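Local coordinates for protein hydrolase, isochorismatase family (Pseudomonas putida KT2440, PDB 4H17) that probably acts as a hydrolase of the isochorismatase family, with a Rossmann-like fold, at residues S43-A48 with A157-D162. Residues are numbered along the deposited sequence; the frame is centred on the assembly and turned at random.
Sequences SGMDEA and ASATRD. With EDO (1,2-ethanediol), chain H.
Met45, a selenomethionine, has CG anti to its carbonyl carbon and beside its backbone N (chi1 -77°). Its chain then bends at chi2, where the -64° torsion turns SE toward Ala159 CB. Met45 SE lies 4.1 Å from Ala159 CB. From the next turn of the helix, Ala48 CB faces the same methyl, 4.4 Å from Ala159 CB. The backbone also comes close to this methyl: Ser43 O approaches Ala159 CB at 3.5 Å. Phe131 of strand 125-131 packs on Met45, Ala48 and Ala159. Further back, Ala48 O rests against CA of Ala157.

One direct hydrogen bond joins the two segments. Ser43 N donates to Thr160 O at 2.8 Å, nearly straight. Beside it, a 1,2-ethanediol, probably from the crystallisation liquor, makes a second bridge. Thr160 N donates to diol O2 at 2.8 Å, and diol O2 in turn donates to Ser43 O at 2.9 Å. Diol O2 also lies 3.4 Å from Ala159 CB. The diol O1 adds a weak bond to the same carbonyl, Ser43 O. The diol thus links two backbone groups that do not bond each other directly.

In the fold, the contact joins the start of helix 45-61 to the C-terminal end of strand 150-159 in the parallel sheet of the Rossmann-like domain. Gly44 is the N-cap of that helix, with positive phi, and its O accepts the bond from Ala48 N.

Ser158 OG bonds to Gly130 O, and Asp162 OD1 to Ala172 N. Arg161 forms a salt bridge with Asp185 of the second subunit.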
ATOM      1  N   SER A  43     -12.345  -2.899 -14.301  1.00 14.57           N
ATOM      2  CA  SER A  43     -11.970  -3.164 -15.685  1.00 12.12           C
ATOM      3  C   SER A  43     -11.340  -4.528 -15.818  1.00 13.01           C
ATOM      4  O   SER A  43     -10.635  -4.974 -14.931  1.00 15.64           O
ATOM      5  CB  SER A  43     -10.980  -2.121 -16.208  1.00 14.95           C
ATOM      6  OG  SER A  43     -11.542  -0.838 -16.194  1.00 21.31           O
ATOM      7  N   GLY A  44     -11.607  -5.183 -16.943  1.00 15.58           N
ATOM      8  CA  GLY A  44     -11.070  -6.520 -17.160  1.00 16.88           C
ATOM      9  C   GLY A  44     -11.644  -7.566 -16.207  1.00 15.55           C
ATOM     10  O   GLY A  44     -10.957  -8.538 -15.882  1.00 19.56           O
HETATM   11  N   MSE A  45     -12.909  -7.435 -15.815  1.00 17.87           N
HETATM   12  CA  MSE A  45     -13.481  -8.356 -14.850  1.00 18.89           C
HETATM   13  C   MSE A  45     -13.766  -9.705 -15.390  1.00 18.28           C
HETATM   14  O   MSE A  45     -13.644 -10.685 -14.662  1.00 18.23           O
HETATM   15  CB  MSE A  45     -14.791  -7.904 -14.200  1.00 19.47           C
HETATM   16  CG  MSE A  45     -14.582  -6.864 -13.138  1.00 21.89           C
HETATM   17 SE   MSE A  45     -13.522  -7.689 -11.694  0.75 15.60          SE
HETATM   18  CE  MSE A  45     -14.951  -8.135 -10.442  1.00 19.10           C
ATOM     19  N   ASP A  46     -14.214  -9.798 -16.646  1.00 15.08           N
ATOM     20  CA  ASP A  46     -14.519 -11.121 -17.213  1.00 19.65           C
ATOM     21  C   ASP A  46     -13.356 -12.093 -17.002  1.00 19.71           C
ATOM     22  O   ASP A  46     -13.547 -13.251 -16.548  1.00 17.05           O
ATOM     23  CB  ASP A  46     -14.804 -10.995 -18.716  1.00 24.57           C
ATOM     24  CG  ASP A  46     -16.156 -10.420 -19.004  1.00 33.14           C
ATOM     25  OD1 ASP A  46     -16.912 -10.138 -18.056  1.00 32.07           O
ATOM     26  OD2 ASP A  46     -16.469 -10.235 -20.198  1.00 45.55           O
ATOM     27  N   GLU A  47     -12.150 -11.641 -17.376  1.00 15.09           N
ATOM     28  CA  GLU A  47     -11.008 -12.522 -17.291  1.00 18.40           C
ATOM     29  C   GLU A  47     -10.477 -12.685 -15.897  1.00 15.68           C
ATOM     30  O   GLU A  47     -10.062 -13.764 -15.539  1.00 16.12           O
ATOM     31  CB  GLU A  47      -9.871 -12.131 -18.228  1.00 24.53           C
ATOM     32  CG  GLU A  47      -8.854 -13.262 -18.435  1.00 30.57           C
ATOM     33  CD  GLU A  47      -9.450 -14.567 -19.006  1.00 33.70           C
ATOM     34  OE1 GLU A  47     -10.575 -14.550 -19.564  1.00 29.06           O
ATOM     35  OE2 GLU A  47      -8.791 -15.632 -18.895  1.00 36.18           O
ATOM     36  N   ALA A  48     -10.520 -11.621 -15.085  1.00 13.54           N
ATOM     37  CA  ALA A  48     -10.115 -11.771 -13.686  1.00 12.31           C
ATOM     38  C   ALA A  48     -10.996 -12.760 -12.940  1.00 13.08           C
ATOM     39  O   ALA A  48     -10.469 -13.637 -12.224  1.00 13.83           O
ATOM     40  CB  ALA A  48     -10.118 -10.453 -12.959  1.00 11.74           C
ATOM     41  N   ALA A 157      -5.780 -12.289 -11.860  1.00 11.65           N
ATOM     42  CA  ALA A 157      -6.937 -12.689 -11.042  1.00 12.03           C
ATOM     43  C   ALA A 157      -7.262 -11.553 -10.064  1.00 12.49           C
ATOM     44  O   ALA A 157      -7.790 -11.776  -8.956  1.00 12.65           O
ATOM     45  CB  ALA A 157      -6.647 -13.958 -10.304  1.00 13.55           C
ATOM     46  N   SER A 158      -6.927 -10.348 -10.477  0.80 10.34           N
ATOM     47  CA  SER A 158      -7.132  -9.137  -9.670  0.80 10.22           C
ATOM     48  C   SER A 158      -7.429  -8.011 -10.647  0.80 11.87           C
ATOM     49  O   SER A 158      -7.071  -8.085 -11.847  0.80 16.44           O
ATOM     50  CB  SER A 158      -5.907  -8.882  -8.794  0.80 10.13           C
ATOM     51  OG  SER A 158      -6.027  -7.653  -8.035  0.80 10.75           O
ATOM     52  N   ALA A 159      -8.085  -6.956 -10.178  1.00 11.78           N
ATOM     53  CA  ALA A 159      -8.452  -5.863 -11.022  1.00 12.72           C
ATOM     54  C   ALA A 159      -8.656  -4.602 -10.251  1.00  9.91           C
ATOM     55  O   ALA A 159      -8.799  -4.607  -9.021  1.00 10.96           O
ATOM     56  CB  ALA A 159      -9.718  -6.193 -11.813  1.00 14.15           C
ATOM     57  N   THR A 160      -8.737  -3.520 -10.991  1.00 10.87           N
ATOM     58  CA  THR A 160      -9.053  -2.230 -10.441  1.00 10.03           C
ATOM     59  C   THR A 160      -9.895  -1.417 -11.446  1.00 11.87           C
ATOM     60  O   THR A 160     -10.509  -1.980 -12.393  1.00 12.11           O
ATOM     61  CB  THR A 160      -7.773  -1.528  -9.978  1.00 12.71           C
ATOM     62  OG1 THR A 160      -8.108  -0.303  -9.314  1.00 12.95           O
ATOM     63  CG2 THR A 160      -6.862  -1.255 -11.124  1.00 12.51           C
ATOM     64  N   ARG A 161     -10.026  -0.133 -11.155  1.00 11.03           N
ATOM     65  CA  ARG A 161     -10.786   0.779 -12.021  1.00 14.58           C
ATOM     66  C   ARG A 161      -9.978   2.033 -12.397  1.00 12.13           C
ATOM     67  O   ARG A 161      -8.892   2.294 -11.860  1.00 11.44           O
ATOM     68  CB  ARG A 161     -12.091   1.127 -11.355  1.00 12.91           C
ATOM     69  CG  ARG A 161     -11.959   2.113 -10.183  1.00 11.36           C
ATOM     70  CD  ARG A 161     -13.272   2.325  -9.432  1.00 11.89           C
ATOM     71  NE  ARG A 161     -13.329   3.626  -8.734  1.00 12.65           N
ATOM     72  CZ  ARG A 161     -12.656   3.943  -7.628  1.00 14.39           C
ATOM     73  NH1 ARG A 161     -11.863   3.056  -7.022  1.00 17.74           N
ATOM     74  NH2 ARG A 161     -12.797   5.167  -7.138  1.00 14.64           N
ATOM     75  N   ASP A 162     -10.488   2.782 -13.381  1.00 12.31           N
ATOM     76  CA  ASP A 162      -9.949   4.078 -13.704  1.00 12.90           C
ATOM     77  C   ASP A 162      -9.952   4.953 -12.470  1.00 12.17           C
ATOM     78  O   ASP A 162     -10.979   5.066 -11.784  1.00 11.76           O
ATOM     79  CB  ASP A 162     -10.780   4.796 -14.777  1.00 15.88           C
ATOM     80  CG  ASP A 162     -10.710   4.163 -16.169  1.00 18.69           C
ATOM     81  OD1 ASP A 162     -10.018   3.183 -16.399  1.00 16.21           O
ATOM     82  OD2 ASP A 162     -11.391   4.708 -17.062  1.00 21.56           O
TER
HETATM   83  C1  EDO H 206      -6.830  -3.981 -15.741  1.00 24.40           C
HETATM   84  O1  EDO H 206      -7.983  -4.002 -16.602  1.00 25.41           O
HETATM   85  C2  EDO H 206      -7.251  -4.603 -14.411  1.00 18.68           C
HETATM   86  O2  EDO H 206      -8.276  -3.853 -13.756  1.00 17.07           O